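Local coordinates for putative glycosidase ph117-related (Bacteroides thetaiotaomicron, PDB 5A7V), which probably cleaves beta-mannosidic linkages as a GH130 enzyme, by hydrolysis or phosphorolysis, and holds mannose in its pocket, at residues Leu91-Asp96 with Arg105-Gly110. Residues are numbered along the deposited sequence; the frame is centred on the assembly and turned at random.
Sequences LYRAED and RTSRLG. With MAN (alpha-D-mannopyranose), chain D; BMA (beta-D-mannopyranose), chain C.
R93 and S107 meet on the sugar-facing side of an antiparallel beta hairpin, strands 87-95 and 107-114, middle strands of a four-stranded sheet consistent with one blade of the five-bladed GH130 beta-propeller. Paired bonds between Y92 and G110 and between A94 and R108 set the register, making R93-L109 and E95-S107 non-hydrogen-bonded pairs.

With CG anti to the backbone N (chi1 -179°) and the chain extended from CG to NE, the guanidinium of R93 is carried out to the sugar. From CB the chain runs to CG, 3.8 Å from S107 OG, CD, 3.9 Å from it, and NE, which donates to that OG at 2.9 Å, the hydroxyl tilted from the guanidinium plane. CZ lies 3.5 Å from S107 OG. NH1 donates to MAN O3 at 3.0 Å, or to O3 of the BMA anomer, and pairs with D146. NH2 donates to MAN O4 at 2.8 Å and forms a salt bridge with E95 OE2, its hydrogen bond there weak and bent.

E95 probably helps to position R93 from a second shell, as the middle member of a salt-bridge network with R105, whose NH1 meets E95 OE1 at 2.8 Å from above the carboxylate plane. Q341 also binds OE1, and D75 shares R105 NH1.

Past the end of the pairing, D96 OD1 accepts from T106 N and is also hydrogen-bonded to S98 OG, while OD2 takes R108 NH1, from the face of Y92 and A94, in a nearly straight salt bridge (172°). G110 CA makes a CH-pi contact over one Y92 ring face, 3.6 Å from the centroid and 12° off its normal.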
loop_
_atom_site.group_PDB
_atom_site.type_symbol
_atom_site.label_atom_id
_atom_site.label_comp_id
_atom_site.label_asym_id
_atom_site.label_seq_id
_atom_site.Cartn_x
_atom_site.Cartn_y
_atom_site.Cartn_z
ATOM N N LEU A 91 10.450 -2.737 2.370
ATOM C CA LEU A 91 10.990 -1.575 1.647
ATOM C C LEU A 91 10.134 -0.370 2.041
ATOM O O LEU A 91 8.958 -0.320 1.709
ATOM C CB LEU A 91 11.040 -1.768 0.136
ATOM C CG LEU A 91 12.299 -2.473 -0.428
ATOM C CD1 LEU A 91 12.367 -3.928 0.019
ATOM C CD2 LEU A 91 12.433 -2.298 -1.916
ATOM N N TYR A 92 10.743 0.537 2.785
ATOM C CA TYR A 92 10.008 1.670 3.372
ATOM C C TYR A 92 10.249 2.952 2.588
ATOM O O TYR A 92 11.373 3.247 2.151
ATOM C CB TYR A 92 10.307 1.872 4.862
ATOM C CG TYR A 92 11.785 2.002 5.258
ATOM C CD1 TYR A 92 12.579 0.864 5.544
ATOM C CD2 TYR A 92 12.409 3.243 5.357
ATOM C CE1 TYR A 92 13.885 0.994 5.947
ATOM C CE2 TYR A 92 13.717 3.364 5.783
ATOM C CZ TYR A 92 14.446 2.245 6.100
ATOM O OH TYR A 92 15.766 2.351 6.511
ATOM N N ARG A 93 9.184 3.747 2.425
ATOM C CA ARG A 93 9.315 5.072 1.827
ATOM C C ARG A 93 10.051 5.986 2.816
ATOM O O ARG A 93 9.548 6.200 3.907
ATOM C CB ARG A 93 7.936 5.638 1.495
ATOM C CG ARG A 93 7.987 7.000 0.840
ATOM C CD ARG A 93 6.614 7.599 0.567
ATOM N NE ARG A 93 6.695 8.929 0.053
ATOM C CZ ARG A 93 5.644 9.688 -0.278
ATOM N NH1 ARG A 93 4.403 9.178 -0.318
ATOM N NH2 ARG A 93 5.824 10.980 -0.540
ATOM N N ALA A 94 11.140 6.590 2.398
ATOM C CA ALA A 94 11.934 7.469 3.227
ATOM C C ALA A 94 12.077 8.803 2.551
ATOM O O ALA A 94 12.329 8.903 1.343
ATOM C CB ALA A 94 13.307 6.884 3.446
ATOM N N GLU A 95 11.866 9.876 3.334
ATOM C CA GLU A 95 12.000 11.243 2.851
ATOM C C GLU A 95 13.126 11.990 3.551
ATOM O O GLU A 95 13.317 11.836 4.780
ATOM C CB GLU A 95 10.686 12.027 3.017
ATOM C CG GLU A 95 9.615 11.579 2.038
ATOM C CD GLU A 95 8.310 12.350 2.218
ATOM O OE1 GLU A 95 8.006 12.783 3.386
ATOM O OE2 GLU A 95 7.586 12.502 1.190
ATOM N N ASP A 96 13.854 12.765 2.735
ATOM C CA ASP A 96 14.922 13.676 3.185
ATOM C C ASP A 96 14.335 15.049 3.550
ATOM O O ASP A 96 13.092 15.204 3.607
ATOM C CB ASP A 96 16.024 13.723 2.107
ATOM C CG ASP A 96 15.584 14.368 0.806
ATOM O OD1 ASP A 96 14.509 15.004 0.723
ATOM O OD2 ASP A 96 16.385 14.278 -0.165
ATOM N N ARG A 105 9.514 16.681 -0.801
ATOM C CA ARG A 105 10.818 16.085 -0.493
ATOM C C ARG A 105 11.203 15.128 -1.630
ATOM O O ARG A 105 10.516 15.061 -2.659
ATOM C CB ARG A 105 10.740 15.322 0.853
ATOM C CG ARG A 105 10.245 16.142 2.040
ATOM C CD ARG A 105 8.729 16.127 2.212
ATOM N NE ARG A 105 8.382 16.821 3.447
ATOM C CZ ARG A 105 8.462 16.307 4.652
ATOM N NH1 ARG A 105 8.725 15.019 4.865
ATOM N NH2 ARG A 105 8.254 17.107 5.721
ATOM N N THR A 106 12.288 14.401 -1.451
ATOM C CA THR A 106 12.611 13.287 -2.381
ATOM C C THR A 106 12.417 11.977 -1.611
ATOM O O THR A 106 12.977 11.802 -0.492
ATOM C CB THR A 106 14.071 13.385 -2.900
ATOM O OG1 THR A 106 14.270 14.611 -3.597
ATOM C CG2 THR A 106 14.361 12.215 -3.849
ATOM N N SER A 107 11.631 11.068 -2.193
ATOM C CA SER A 107 11.384 9.753 -1.636
ATOM C C SER A 107 12.350 8.722 -2.255
ATOM O O SER A 107 12.543 8.666 -3.479
ATOM C CB SER A 107 9.937 9.325 -1.932
ATOM O OG SER A 107 9.013 10.128 -1.154
ATOM N N ARG A 108 12.899 7.905 -1.381
ATOM C CA ARG A 108 13.793 6.799 -1.732
ATOM C C ARG A 108 13.398 5.628 -0.835
ATOM O O ARG A 108 12.895 5.828 0.273
ATOM C CB ARG A 108 15.255 7.197 -1.492
ATOM C CG ARG A 108 15.690 8.418 -2.291
ATOM C CD ARG A 108 17.135 8.835 -2.032
ATOM N NE ARG A 108 17.530 10.031 -2.762
ATOM C CZ ARG A 108 17.451 11.301 -2.317
ATOM N NH1 ARG A 108 16.823 11.560 -1.161
ATOM N NH2 ARG A 108 17.910 12.296 -3.036
ATOM N N LEU A 109 13.638 4.384 -1.289
ATOM C CA LEU A 109 13.211 3.229 -0.527
ATOM C C LEU A 109 14.326 2.618 0.304
ATOM O O LEU A 109 15.380 2.226 -0.232
ATOM C CB LEU A 109 12.611 2.167 -1.447
ATOM C CG LEU A 109 11.495 2.660 -2.366
ATOM C CD1 LEU A 109 10.901 1.446 -3.118
ATOM C CD2 LEU A 109 10.410 3.482 -1.669
ATOM N N GLY A 110 14.092 2.503 1.601
ATOM C CA GLY A 110 14.961 1.789 2.516
ATOM C C GLY A 110 14.670 0.292 2.489
ATOM O O GLY A 110 13.614 -0.120 2.013
HETATM C C1 MAN D . 0.409 13.512 -2.709
HETATM C C2 MAN D . 0.581 12.460 -1.697
HETATM C C3 MAN D . 2.063 12.474 -1.395
HETATM C C4 MAN D . 2.959 12.349 -2.621
HETATM C C5 MAN D . 2.519 13.290 -3.728
HETATM C C6 MAN D . 3.038 12.876 -5.089
HETATM O O1 MAN D . 0.515 14.818 -2.287
HETATM O O2 MAN D . 0.276 11.159 -2.183
HETATM O O3 MAN D . 2.459 11.427 -0.498
HETATM O O4 MAN D . 4.316 12.672 -2.266
HETATM O O5 MAN D . 1.112 13.321 -3.866
HETATM O O6 MAN D . 2.628 11.557 -5.466
HETATM C C1 BMA C . 0.349 13.495 -2.541
HETATM C C2 BMA C . 0.841 12.515 -1.470
HETATM C C3 BMA C . 2.346 12.614 -1.371
HETATM C C4 BMA C . 2.976 12.415 -2.736
HETATM C C5 BMA C . 2.280 13.259 -3.811
HETATM C C6 BMA C . 2.778 12.956 -5.212
HETATM O O1 BMA C . -1.057 13.565 -2.718
HETATM O O2 BMA C . 0.511 11.167 -1.832
HETATM O O3 BMA C . 2.921 11.673 -0.387
HETATM O O4 BMA C . 4.357 12.793 -2.626
HETATM O O5 BMA C . 0.844 13.087 -3.821
HETATM O O6 BMA C . 2.606 11.585 -5.581
HETATM O O HOH W 1 7.841 14.331 -0.893
HETATM O O HOH W 2 16.972 15.076 -2.579
#